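Local coordinates for major capsid protein (Faustovirus, PDB 5J7O), which forms the trimeric double jelly-roll building block of the Faustovirus capsid, probably packing side by side with other copies to make the viral shell, at residues V230-A235 with V279-Q284; S236-I241 with T272-T277; V435-L440 with F592-T597; E445-G450 with L609-K614. One frame throughout, in Å; residues are numbered along the deposited sequence.

Contact 1: residues V230-A235 with V279-Q284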
loop_
_atom_site.group_PDB
_atom_site.type_symbol
_atom_site.label_atom_id
_atom_site.label_comp_id
_atom_site.label_asym_id
_atom_site.label_seq_id
_atom_site.Cartn_x
_atom_site.Cartn_y
_atom_site.Cartn_z
ATOM N N VAL B 230 0.351 13.333 -1.349
ATOM C CA VAL B 230 0.528 12.043 -0.686
ATOM C C VAL B 230 -0.716 11.769 0.149
ATOM O O VAL B 230 -1.181 12.669 0.858
ATOM C CB VAL B 230 1.790 12.024 0.198
ATOM C CG1 VAL B 230 1.948 10.677 0.887
ATOM C CG2 VAL B 230 3.021 12.352 -0.632
ATOM N N PRO B 231 -1.287 10.566 0.089
ATOM C CA PRO B 231 -2.451 10.264 0.929
ATOM C C PRO B 231 -2.109 10.376 2.406
ATOM O O PRO B 231 -0.969 10.159 2.823
ATOM C CB PRO B 231 -2.804 8.821 0.547
ATOM C CG PRO B 231 -2.188 8.614 -0.797
ATOM C CD PRO B 231 -0.942 9.446 -0.805
ATOM N N VAL B 232 -3.117 10.728 3.201
ATOM C CA VAL B 232 -2.983 10.828 4.649
ATOM C C VAL B 232 -4.066 9.968 5.281
ATOM O O VAL B 232 -5.259 10.174 5.023
ATOM C CB VAL B 232 -3.079 12.281 5.144
ATOM C CG1 VAL B 232 -3.009 12.325 6.661
ATOM C CG2 VAL B 232 -1.967 13.123 4.534
ATOM N N GLU B 233 -3.653 9.008 6.105
ATOM C CA GLU B 233 -4.571 8.051 6.704
ATOM C C GLU B 233 -5.243 8.652 7.933
ATOM O O GLU B 233 -4.571 9.189 8.818
ATOM C CB GLU B 233 -3.816 6.777 7.077
ATOM C CG GLU B 233 -4.632 5.745 7.826
ATOM C CD GLU B 233 -3.802 4.537 8.209
ATOM O OE1 GLU B 233 -3.385 4.445 9.383
ATOM O OE2 GLU B 233 -3.552 3.686 7.329
ATOM N N ALA B 234 -6.570 8.556 7.987
ATOM C CA ALA B 234 -7.356 9.120 9.074
ATOM C C ALA B 234 -8.264 8.051 9.662
ATOM O O ALA B 234 -8.897 7.288 8.925
ATOM C CB ALA B 234 -8.193 10.312 8.596
ATOM N N ALA B 235 -8.329 8.005 10.989
ATOM C CA ALA B 235 -9.146 7.036 11.705
ATOM C C ALA B 235 -10.435 7.684 12.193
ATOM O O ALA B 235 -10.480 8.882 12.487
ATOM C CB ALA B 235 -8.379 6.444 12.889
ATOM N N VAL B 279 -7.286 10.653 3.043
ATOM C CA VAL B 279 -7.612 11.971 2.520
ATOM C C VAL B 279 -6.367 12.555 1.873
ATOM O O VAL B 279 -5.236 12.253 2.264
ATOM C CB VAL B 279 -8.148 12.918 3.618
ATOM C CG1 VAL B 279 -9.448 12.383 4.200
ATOM C CG2 VAL B 279 -7.106 13.107 4.708
ATOM N N VAL B 280 -6.584 13.388 0.861
ATOM C CA VAL B 280 -5.523 14.152 0.225
ATOM C C VAL B 280 -5.909 15.621 0.273
ATOM O O VAL B 280 -7.091 15.975 0.219
ATOM C CB VAL B 280 -5.267 13.692 -1.228
ATOM C CG1 VAL B 280 -4.718 12.272 -1.250
ATOM C CG2 VAL B 280 -6.544 13.784 -2.050
ATOM N N PHE B 281 -4.902 16.478 0.402
ATOM C CA PHE B 281 -5.128 17.920 0.447
ATOM C C PHE B 281 -3.870 18.647 -0.019
ATOM O O PHE B 281 -3.366 19.560 0.636
ATOM C CB PHE B 281 -5.569 18.366 1.842
ATOM C CG PHE B 281 -4.745 17.802 2.970
ATOM C CD1 PHE B 281 -5.044 16.564 3.522
ATOM C CD2 PHE B 281 -3.691 18.525 3.498
ATOM C CE1 PHE B 281 -4.288 16.051 4.558
ATOM C CE2 PHE B 281 -2.931 18.019 4.535
ATOM C CZ PHE B 281 -3.231 16.780 5.066
ATOM N N GLY B 282 -3.353 18.252 -1.183
ATOM C CA GLY B 282 -2.148 18.849 -1.715
ATOM C C GLY B 282 -2.334 19.559 -3.040
ATOM O O GLY B 282 -3.367 20.191 -3.279
ATOM N N ALA B 283 -1.333 19.446 -3.916
ATOM C CA ALA B 283 -1.322 20.226 -5.148
ATOM C C ALA B 283 -2.427 19.811 -6.111
ATOM O O ALA B 283 -2.876 20.630 -6.921
ATOM C CB ALA B 283 0.040 20.109 -5.830
ATOM N N GLN B 284 -2.881 18.559 -6.048
ATOM C CA GLN B 284 -3.912 18.087 -6.963
ATOM C C GLN B 284 -5.326 18.314 -6.447
ATOM O O GLN B 284 -6.276 18.237 -7.235
ATOM C CB GLN B 284 -3.717 16.596 -7.266
ATOM C CG GLN B 284 -2.596 16.302 -8.253
ATOM C CD GLN B 284 -1.215 16.506 -7.660
ATOM O OE1 GLN B 284 -0.965 16.158 -6.506
ATOM N NE2 GLN B 284 -0.311 17.073 -8.448
HETATM O O HOH W 1 -1.881 15.797 1.200
#

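Contact 2: residues S236-I241 with T272-T277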
loop_
_atom_site.group_PDB
_atom_site.type_symbol
_atom_site.label_atom_id
_atom_site.label_comp_id
_atom_site.label_asym_id
_atom_site.label_seq_id
_atom_site.Cartn_x
_atom_site.Cartn_y
_atom_site.Cartn_z
ATOM N N SER B 236 -11.486 6.873 12.283
ATOM C CA SER B 236 -12.811 7.342 12.651
ATOM C C SER B 236 -13.105 7.026 14.113
ATOM O O SER B 236 -12.272 6.491 14.848
ATOM C CB SER B 236 -13.873 6.706 11.756
ATOM O OG SER B 236 -14.058 5.339 12.088
ATOM N N ASN B 237 -14.320 7.369 14.533
ATOM C CA ASN B 237 -14.845 6.854 15.786
ATOM C C ASN B 237 -15.003 5.340 15.690
ATOM O O ASN B 237 -14.994 4.755 14.601
ATOM C CB ASN B 237 -16.192 7.497 16.115
ATOM C CG ASN B 237 -16.115 9.006 16.212
ATOM O OD1 ASN B 237 -15.085 9.566 16.585
ATOM N ND2 ASN B 237 -17.214 9.676 15.880
ATOM N N LEU B 238 -15.144 4.702 16.847
ATOM C CA LEU B 238 -15.432 3.275 16.868
ATOM C C LEU B 238 -16.740 3.003 16.137
ATOM O O LEU B 238 -17.772 3.611 16.439
ATOM C CB LEU B 238 -15.511 2.772 18.310
ATOM C CG LEU B 238 -14.238 2.883 19.150
ATOM C CD1 LEU B 238 -14.504 2.468 20.587
ATOM C CD2 LEU B 238 -13.133 2.036 18.549
ATOM N N VAL B 239 -16.691 2.108 15.154
ATOM C CA VAL B 239 -17.876 1.714 14.406
ATOM C C VAL B 239 -18.472 0.421 14.949
ATOM O O VAL B 239 -19.691 0.257 14.971
ATOM C CB VAL B 239 -17.552 1.596 12.900
ATOM C CG1 VAL B 239 -17.031 2.923 12.368
ATOM C CG2 VAL B 239 -16.542 0.485 12.639
ATOM N N ASN B 240 -17.620 -0.495 15.398
ATOM C CA ASN B 240 -18.038 -1.691 16.110
ATOM C C ASN B 240 -17.544 -1.601 17.546
ATOM O O ASN B 240 -16.402 -1.205 17.795
ATOM C CB ASN B 240 -17.492 -2.958 15.446
ATOM C CG ASN B 240 -18.134 -3.238 14.098
ATOM O OD1 ASN B 240 -18.708 -2.345 13.471
ATOM N ND2 ASN B 240 -18.038 -4.482 13.646
ATOM N N ILE B 241 -18.415 -1.945 18.489
ATOM C CA ILE B 241 -18.060 -2.025 19.900
ATOM C C ILE B 241 -18.585 -3.352 20.421
ATOM O O ILE B 241 -19.786 -3.630 20.316
ATOM C CB ILE B 241 -18.628 -0.851 20.716
ATOM C CG1 ILE B 241 -18.044 0.477 20.230
ATOM C CG2 ILE B 241 -18.344 -1.049 22.195
ATOM C CD1 ILE B 241 -18.512 1.675 21.030
ATOM N N THR B 272 -14.293 -4.847 18.391
ATOM C CA THR B 272 -14.343 -3.395 18.513
ATOM C C THR B 272 -13.354 -2.801 17.521
ATOM O O THR B 272 -12.151 -3.064 17.616
ATOM C CB THR B 272 -14.010 -2.952 19.938
ATOM O OG1 THR B 272 -14.983 -3.480 20.848
ATOM C CG2 THR B 272 -13.997 -1.432 20.035
ATOM N N ALA B 273 -13.850 -1.998 16.579
ATOM C CA ALA B 273 -13.034 -1.578 15.450
ATOM C C ALA B 273 -13.273 -0.117 15.097
ATOM O O ALA B 273 -14.349 0.437 15.338
ATOM C CB ALA B 273 -13.309 -2.447 14.216
ATOM N N ARG B 274 -12.242 0.496 14.518
ATOM C CA ARG B 274 -12.320 1.784 13.848
ATOM C C ARG B 274 -12.152 1.580 12.349
ATOM O O ARG B 274 -11.563 0.594 11.899
ATOM C CB ARG B 274 -11.234 2.748 14.339
ATOM C CG ARG B 274 -10.966 2.744 15.829
ATOM C CD ARG B 274 -9.837 3.712 16.171
ATOM N NE ARG B 274 -8.516 3.097 16.064
ATOM C CZ ARG B 274 -7.378 3.780 15.974
ATOM N NH1 ARG B 274 -7.397 5.106 15.958
ATOM N NH2 ARG B 274 -6.219 3.139 15.887
ATOM N N LYS B 275 -12.661 2.532 11.576
ATOM C CA LYS B 275 -12.403 2.562 10.147
ATOM C C LYS B 275 -11.225 3.480 9.851
ATOM O O LYS B 275 -10.999 4.479 10.540
ATOM C CB LYS B 275 -13.635 3.035 9.370
ATOM C CG LYS B 275 -14.820 2.088 9.440
ATOM C CD LYS B 275 -16.064 2.686 8.793
ATOM C CE LYS B 275 -15.962 2.708 7.277
ATOM N NZ LYS B 275 -17.244 3.147 6.653
ATOM N N LEU B 276 -10.464 3.122 8.823
ATOM C CA LEU B 276 -9.419 3.978 8.284
ATOM C C LEU B 276 -9.846 4.454 6.904
ATOM O O LEU B 276 -10.214 3.640 6.049
ATOM C CB LEU B 276 -8.078 3.244 8.189
ATOM C CG LEU B 276 -7.465 2.642 9.455
ATOM C CD1 LEU B 276 -6.066 2.123 9.157
ATOM C CD2 LEU B 276 -7.437 3.655 10.585
ATOM N N THR B 277 -9.819 5.765 6.697
ATOM C CA THR B 277 -9.988 6.340 5.374
ATOM C C THR B 277 -8.770 7.195 5.053
ATOM O O THR B 277 -8.016 7.600 5.943
ATOM C CB THR B 277 -11.267 7.183 5.266
ATOM O OG1 THR B 277 -11.625 7.329 3.885
ATOM C CG2 THR B 277 -11.050 8.563 5.861
#

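Contact 3: residues V435-L440 with F592-T597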
loop_
_atom_site.group_PDB
_atom_site.type_symbol
_atom_site.label_atom_id
_atom_site.label_comp_id
_atom_site.label_asym_id
_atom_site.label_seq_id
_atom_site.Cartn_x
_atom_site.Cartn_y
_atom_site.Cartn_z
ATOM N N VAL B 435 4.793 -0.223 -37.247
ATOM C CA VAL B 435 5.407 1.094 -37.125
ATOM C C VAL B 435 6.920 0.922 -37.097
ATOM O O VAL B 435 7.479 0.403 -36.123
ATOM C CB VAL B 435 4.909 1.831 -35.875
ATOM C CG1 VAL B 435 5.458 3.247 -35.838
ATOM C CG2 VAL B 435 3.387 1.834 -35.844
ATOM N N LEU B 436 7.585 1.367 -38.162
ATOM C CA LEU B 436 9.041 1.383 -38.183
ATOM C C LEU B 436 9.565 2.354 -37.133
ATOM O O LEU B 436 9.080 3.482 -37.014
ATOM C CB LEU B 436 9.553 1.778 -39.568
ATOM C CG LEU B 436 11.070 1.951 -39.690
ATOM C CD1 LEU B 436 11.786 0.613 -39.575
ATOM C CD2 LEU B 436 11.440 2.655 -40.986
ATOM N N GLN B 437 10.558 1.909 -36.369
ATOM C CA GLN B 437 11.137 2.699 -35.284
ATOM C C GLN B 437 12.417 3.343 -35.807
ATOM O O GLN B 437 13.510 2.786 -35.691
ATOM C CB GLN B 437 11.390 1.824 -34.062
ATOM C CG GLN B 437 10.149 1.095 -33.570
ATOM C CD GLN B 437 9.097 2.044 -33.035
ATOM O OE1 GLN B 437 9.405 2.951 -32.264
ATOM N NE2 GLN B 437 7.852 1.847 -33.451
ATOM N N SER B 438 12.273 4.537 -36.389
ATOM C CA SER B 438 13.407 5.216 -37.006
ATOM C C SER B 438 14.378 5.789 -35.983
ATOM O O SER B 438 15.539 6.041 -36.326
ATOM C CB SER B 438 12.912 6.333 -37.926
ATOM O OG SER B 438 12.081 5.822 -38.953
ATOM N N GLN B 439 13.937 5.999 -34.742
ATOM C CA GLN B 439 14.811 6.586 -33.733
ATOM C C GLN B 439 15.927 5.640 -33.309
ATOM O O GLN B 439 16.926 6.097 -32.746
ATOM C CB GLN B 439 13.990 7.006 -32.509
ATOM C CG GLN B 439 13.568 5.860 -31.589
ATOM C CD GLN B 439 12.468 4.988 -32.172
ATOM O OE1 GLN B 439 12.089 5.130 -33.334
ATOM N NE2 GLN B 439 11.943 4.080 -31.356
ATOM N N LEU B 440 15.792 4.346 -33.579
ATOM C CA LEU B 440 16.733 3.356 -33.069
ATOM C C LEU B 440 17.959 3.274 -33.970
ATOM O O LEU B 440 17.848 2.938 -35.154
ATOM C CB LEU B 440 16.048 1.997 -32.955
ATOM C CG LEU B 440 14.805 2.020 -32.064
ATOM C CD1 LEU B 440 14.263 0.619 -31.828
ATOM C CD2 LEU B 440 15.131 2.703 -30.751
ATOM N N PHE B 592 13.559 -1.911 -37.725
ATOM C CA PHE B 592 12.902 -2.384 -36.514
ATOM C C PHE B 592 11.427 -2.015 -36.560
ATOM O O PHE B 592 11.082 -0.864 -36.848
ATOM C CB PHE B 592 13.574 -1.769 -35.283
ATOM C CG PHE B 592 13.225 -2.440 -33.989
ATOM C CD1 PHE B 592 12.076 -2.091 -33.299
ATOM C CD2 PHE B 592 14.061 -3.400 -33.448
ATOM C CE1 PHE B 592 11.760 -2.702 -32.102
ATOM C CE2 PHE B 592 13.753 -4.013 -32.251
ATOM C CZ PHE B 592 12.603 -3.661 -31.576
ATOM N N TYR B 593 10.558 -2.980 -36.260
ATOM C CA TYR B 593 9.117 -2.778 -36.346
ATOM C C TYR B 593 8.435 -3.229 -35.065
ATOM O O TYR B 593 8.718 -4.316 -34.552
ATOM C CB TYR B 593 8.521 -3.532 -37.539
ATOM C CG TYR B 593 8.841 -2.902 -38.873
ATOM C CD1 TYR B 593 10.028 -3.193 -39.530
ATOM C CD2 TYR B 593 7.956 -2.018 -39.476
ATOM C CE1 TYR B 593 10.326 -2.619 -40.750
ATOM C CE2 TYR B 593 8.245 -1.439 -40.694
ATOM C CZ TYR B 593 9.432 -1.743 -41.328
ATOM O OH TYR B 593 9.724 -1.169 -42.543
ATOM N N ILE B 594 7.539 -2.387 -34.556
ATOM C CA ILE B 594 6.627 -2.739 -33.475
ATOM C C ILE B 594 5.226 -2.780 -34.067
ATOM O O ILE B 594 4.730 -1.767 -34.577
ATOM C CB ILE B 594 6.704 -1.741 -32.309
ATOM C CG1 ILE B 594 8.092 -1.771 -31.667
ATOM C CG2 ILE B 594 5.627 -2.043 -31.277
ATOM C CD1 ILE B 594 8.262 -0.773 -30.540
ATOM N N GLU B 595 4.592 -3.946 -34.010
ATOM C CA GLU B 595 3.276 -4.159 -34.596
ATOM C C GLU B 595 2.246 -4.294 -33.485
ATOM O O GLU B 595 2.477 -5.003 -32.501
ATOM C CB GLU B 595 3.272 -5.404 -35.483
ATOM C CG GLU B 595 4.386 -5.416 -36.513
ATOM C CD GLU B 595 4.387 -6.674 -37.354
ATOM O OE1 GLU B 595 5.346 -6.870 -38.129
ATOM O OE2 GLU B 595 3.428 -7.467 -37.241
ATOM N N TYR B 596 1.111 -3.618 -33.647
ATOM C CA TYR B 596 0.061 -3.611 -32.643
ATOM C C TYR B 596 -1.283 -3.899 -33.295
ATOM O O TYR B 596 -1.478 -3.687 -34.494
ATOM C CB TYR B 596 -0.008 -2.264 -31.907
ATOM C CG TYR B 596 -0.610 -1.151 -32.741
ATOM C CD1 TYR B 596 -1.979 -0.894 -32.715
ATOM C CD2 TYR B 596 0.187 -0.360 -33.556
ATOM C CE1 TYR B 596 -2.532 0.111 -33.480
ATOM C CE2 TYR B 596 -0.358 0.654 -34.321
ATOM C CZ TYR B 596 -1.717 0.884 -34.278
ATOM O OH TYR B 596 -2.267 1.890 -35.039
ATOM N N THR B 597 -2.215 -4.375 -32.475
ATOM C CA THR B 597 -3.628 -4.418 -32.818
ATOM C C THR B 597 -4.405 -3.754 -31.692
ATOM O O THR B 597 -4.055 -3.900 -30.517
ATOM C CB THR B 597 -4.127 -5.852 -33.039
ATOM O OG1 THR B 597 -3.651 -6.697 -31.985
ATOM C CG2 THR B 597 -3.642 -6.385 -34.377
#

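Contact 4: residues E445-G450 with L609-K614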
loop_
_atom_site.group_PDB
_atom_site.type_symbol
_atom_site.label_atom_id
_atom_site.label_comp_id
_atom_site.label_asym_id
_atom_site.label_seq_id
_atom_site.Cartn_x
_atom_site.Cartn_y
_atom_site.Cartn_z
ATOM N N GLU B 445 18.494 -2.141 -25.089
ATOM C CA GLU B 445 18.258 -3.032 -23.958
ATOM C C GLU B 445 16.777 -3.366 -23.822
ATOM O O GLU B 445 16.403 -4.539 -23.712
ATOM C CB GLU B 445 18.774 -2.397 -22.667
ATOM C CG GLU B 445 20.280 -2.394 -22.511
ATOM C CD GLU B 445 20.711 -1.892 -21.147
ATOM O OE1 GLU B 445 20.306 -0.772 -20.769
ATOM O OE2 GLU B 445 21.440 -2.623 -20.445
ATOM N N PHE B 446 15.925 -2.344 -23.820
ATOM C CA PHE B 446 14.486 -2.538 -23.710
ATOM C C PHE B 446 13.786 -1.287 -24.224
ATOM O O PHE B 446 14.421 -0.273 -24.523
ATOM C CB PHE B 446 14.068 -2.862 -22.272
ATOM C CG PHE B 446 14.780 -2.047 -21.231
ATOM C CD1 PHE B 446 15.926 -2.529 -20.621
ATOM C CD2 PHE B 446 14.300 -0.803 -20.855
ATOM C CE1 PHE B 446 16.585 -1.785 -19.662
ATOM C CE2 PHE B 446 14.953 -0.055 -19.893
ATOM C CZ PHE B 446 16.097 -0.548 -19.297
ATOM N N ILE B 447 12.461 -1.377 -24.331
ATOM C CA ILE B 447 11.640 -0.320 -24.913
ATOM C C ILE B 447 10.373 -0.161 -24.084
ATOM O O ILE B 447 9.646 -1.136 -23.862
ATOM C CB ILE B 447 11.275 -0.619 -26.383
ATOM C CG1 ILE B 447 12.533 -0.768 -27.240
ATOM C CG2 ILE B 447 10.368 0.468 -26.943
ATOM C CD1 ILE B 447 12.254 -1.140 -28.682
ATOM N N TYR B 448 10.104 1.063 -23.631
ATOM C CA TYR B 448 8.813 1.384 -23.036
ATOM C C TYR B 448 7.814 1.680 -24.149
ATOM O O TYR B 448 8.119 2.433 -25.079
ATOM C CB TYR B 448 8.926 2.585 -22.097
ATOM C CG TYR B 448 10.019 2.495 -21.053
ATOM C CD1 TYR B 448 11.210 3.193 -21.209
ATOM C CD2 TYR B 448 9.854 1.731 -19.904
ATOM C CE1 TYR B 448 12.210 3.126 -20.256
ATOM C CE2 TYR B 448 10.850 1.656 -18.945
ATOM C CZ TYR B 448 12.026 2.356 -19.127
ATOM O OH TYR B 448 13.021 2.288 -18.179
ATOM N N LEU B 449 6.622 1.091 -24.059
ATOM C CA LEU B 449 5.636 1.191 -25.126
ATOM C C LEU B 449 4.283 1.619 -24.574
ATOM O O LEU B 449 3.910 1.273 -23.449
ATOM C CB LEU B 449 5.489 -0.142 -25.877
ATOM C CG LEU B 449 4.556 -0.138 -27.092
ATOM C CD1 LEU B 449 5.076 0.807 -28.167
ATOM C CD2 LEU B 449 4.367 -1.541 -27.647
ATOM N N GLY B 450 3.553 2.377 -25.387
ATOM C CA GLY B 450 2.203 2.780 -25.047
ATOM C C GLY B 450 1.501 3.358 -26.253
ATOM O O GLY B 450 2.136 3.832 -27.201
ATOM N N LEU B 609 1.323 6.274 -30.657
ATOM C CA LEU B 609 2.134 5.113 -30.292
ATOM C C LEU B 609 3.482 5.619 -29.797
ATOM O O LEU B 609 4.338 6.024 -30.586
ATOM C CB LEU B 609 2.298 4.162 -31.470
ATOM C CG LEU B 609 2.884 2.807 -31.064
ATOM C CD1 LEU B 609 1.876 2.015 -30.242
ATOM C CD2 LEU B 609 3.347 2.012 -32.272
ATOM N N ILE B 610 3.671 5.596 -28.482
ATOM C CA ILE B 610 4.867 6.126 -27.842
ATOM C C ILE B 610 5.842 4.979 -27.621
ATOM O O ILE B 610 5.508 3.985 -26.961
ATOM C CB ILE B 610 4.525 6.827 -26.519
ATOM C CG1 ILE B 610 3.484 7.923 -26.761
ATOM C CG2 ILE B 610 5.778 7.400 -25.879
ATOM C CD1 ILE B 610 2.931 8.529 -25.494
ATOM N N SER B 611 7.047 5.112 -28.172
ATOM C CA SER B 611 8.091 4.097 -28.054
ATOM C C SER B 611 9.379 4.782 -27.616
ATOM O O SER B 611 9.945 5.585 -28.364
ATOM C CB SER B 611 8.290 3.354 -29.375
ATOM O OG SER B 611 9.486 2.594 -29.358
ATOM N N ILE B 612 9.839 4.462 -26.410
ATOM C CA ILE B 612 11.025 5.070 -25.820
ATOM C C ILE B 612 11.985 3.946 -25.459
ATOM O O ILE B 612 11.752 3.207 -24.494
ATOM C CB ILE B 612 10.684 5.917 -24.587
ATOM C CG1 ILE B 612 9.699 7.023 -24.966
ATOM C CG2 ILE B 612 11.948 6.503 -23.977
ATOM C CD1 ILE B 612 9.202 7.812 -23.790
ATOM N N ALA B 613 13.061 3.818 -26.224
ATOM C CA ALA B 613 14.040 2.766 -26.009
ATOM C C ALA B 613 15.225 3.285 -25.207
ATOM O O ALA B 613 15.597 4.457 -25.294
ATOM C CB ALA B 613 14.532 2.198 -27.339
ATOM N N LYS B 614 15.812 2.390 -24.418
ATOM C CA LYS B 614 17.049 2.659 -23.696
ATOM C C LYS B 614 18.183 1.974 -24.447
ATOM O O LYS B 614 18.275 0.741 -24.457
ATOM C CB LYS B 614 16.961 2.169 -22.252
ATOM C CG LYS B 614 15.980 2.952 -21.397
ATOM C CD LYS B 614 16.406 4.402 -21.269
ATOM C CE LYS B 614 17.736 4.523 -20.549
ATOM N NZ LYS B 614 17.681 3.925 -19.187
#

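Contact 1: residues V230-A235 with V279-Q284
Val232 keeps CG1 anti to its backbone N (chi1 177°), leaving CG2 anti to the carbonyl carbon and near the ring of Phe281, whose CG stands between N and the carbonyl carbon (chi1 47°). The two lie at the base of a two-stranded antiparallel ribbon, formed by strands 232-240 and 273-280, that takes part in the trimer interface. Val232 and Val279 are a hydrogen-bonded pair: Val232 N gives to Val279 O at 2.8 Å, nearly along the C=O axis, and Val279 N returns a straighter bond to Val232 O at 2.9 Å. Their side chains share one face of the ribbon, where Val279 CG2 comes 4.1 Å from Val232 CB. Val280 CG1 packs against the backbone of Pro231, 3.7 Å from its CA. Other subunits continue the pairing, one along Ala235 and another along Val279 and Val280, and Val517 of the second subunit packs on Val279 and Phe281. A water bridges the diverging chains, giving to Val230 O and accepting from Phe281 N, and sits over the centre of one face of the Phe281 ring. The Val232 and Phe281 side chains cross at about a right angle, with Val232 CG2 3.7 Å from Phe281 CE1.

Contact 2: residues S236-I241 with T272-T277
A classic beta bulge sets Val239 and Asn240 together against the single residue Ala273. Ala273 O takes a bond from Val239 N at 2.9 Å and a weak one from Asn240 N, and Ala273 N gives to Asn240 O at 2.9 Å. Before the bulge the Ser236 hydroxyl stands in for a backbone acceptor. With OG between N and the carbonyl carbon (chi1 73°), it receives Lys275 N at 3.2 Å and donates to Asn237 O at 2.7 Å, in the carbonyl plane on a lone pair, which ties the chain's corner to strand 273-280; Ser236 N meanwhile binds Lys275 O. Side chains pack alongside: Leu238 CD2 lies 3.5 Å from Arg274 CG, and the Val239 side chain crosses that of Lys275 at about a right angle, Val239 CG1 lying 3.7 Å from Lys275 CD. Arg274 then leads away to a salt bridge with Glu229 of the second subunit, and Asn240 ND2 bonds to Pro478 O of the third. The contact thus occupies the outer part of the ribbon of strands 232-240 and 273-280, next to the long loop that joins them, and a strand of the second subunit continues the sheet beside Ser236 and Arg274 to Leu276.

Contact 3: residues V435-L440 with F592-T597
Val435 and Ile594 form an antiparallel hydrogen-bonded pair and Leu436 with Tyr593 the non-hydrogen-bonded pair that follows, joining strands 432-436 and 592-597 in one four-stranded sheet of the C-terminal jelly roll. Val435 N gives to Ile594 O at 3.1 Å, Ile594 N returns to Val435 O, and Gln437 N closes the ladder on Phe592 O at 2.9 Å. Strand 432-436, at the edge of its sheet within the chain, ends at Leu436 and passes into a type I turn from Gln437 to Leu440. Two leucine methyls lie over aromatic faces as CH-pi contacts. Leu436 CG is anti to N (chi1 175°), and with chi2 at 70° CD1 sits 4.0 Å from the Tyr593 ring centroid, offset toward the rim. Leu440, the last residue of the turn, sets its CD1 at the same distance from the Phe592 centroid, while Gln437 CG meets that ring at its edge, 3.7 Å from Phe592 CD1. Val435 CG2 approaches the edge of Tyr596, whose hydroxyl bonds to Asn430 O. Toward the facing sheet, Val435 packs on Leu609 and Leu440 on Ala613. In this setting the Gln437 side chain crosses that of Ile594 at about a right angle, Gln437 CD 3.9 Å from Ile594 CD1, and its amide is fixed at both ends. OE1 accepts from Gln439 NE2, on a lone pair, and also bonds Ser611 OG. Gln437 NE2 reaches back to Val435 O at 3.1 Å, approaching from the face of that carbonyl opposite Ile594 N.

Contact 4: residues E445-G450 with L609-K614
Tyr448 and Ile612 exchange a pair of backbone bonds, with Tyr448 N to Ile612 O at 2.8 Å, and Gly450 and Ile610 another, with Ile610 N to Gly450 O at 2.7 Å, making a regular antiparallel ladder between strands 444-453 and 607-620, whose short segments run 165° apart. At the end where the chain turns its corner there are single bonds: Lys614 N gives to Phe446 O, and Glu445 N reaches Lys614 O at 3.0 Å. Between the ladder bonds CA-H groups lean on carbonyl oxygens, Leu449 CA lying 3.3 Å from Ile610 O.

Aliphatic-aromatic contacts occupy the face of Phe446 and Tyr448. Phe446 CG stands between N and the carbonyl carbon (chi1 41°), and its ring lies alongside Lys614, pointing the same way, with Phe446 CE2 3.5 Å from Lys614 CG; Lys614 CB makes an off-centre CH-pi contact. Tyr448 crosses the same lysine obliquely, Tyr448 CE1 to Lys614 CG 3.9 Å.

On the other face Ile447 CG1 touches Ala613 CB at 3.6 Å and Leu449 CD1 meets Leu609 CD1; Ser611 OG, bonded to Gln437, lies there as well.

Polar ends look outside the pair: Glu445 OE2 forms a salt bridge with Arg419, and Tyr448 OH bonds His213 NE2. With strands 415-428 and 567-570 flanking it and helix 203-212 against Tyr448, Ile610 and Ile612, this is the paired centre of a four-stranded jelly-roll sheet.

In the fold
Contacts 1 and 2 are successive parts of one ribbon, strands 232-240 and 273-280, linked by a probable hydrogen bond from Ala234 N to Thr277 O. Contact 1 is partly buried; contact 2 is buried, and both reach into neighbouring subunits. Contacts 3 and 4, with centres 10 Å apart, belong to the two facing sheets of one jelly roll, and no other chain touches them. A side-chain bond links these two sheets. A plain valine pair and a bridging water mark contact 1, bulge, hydroxyl and intersubunit charge contact 2, whereas antiparallel ladders and aromatic packing mark the jelly roll. Contact 2 lies on the opposite side of the chain's centre from contacts 3 and 4.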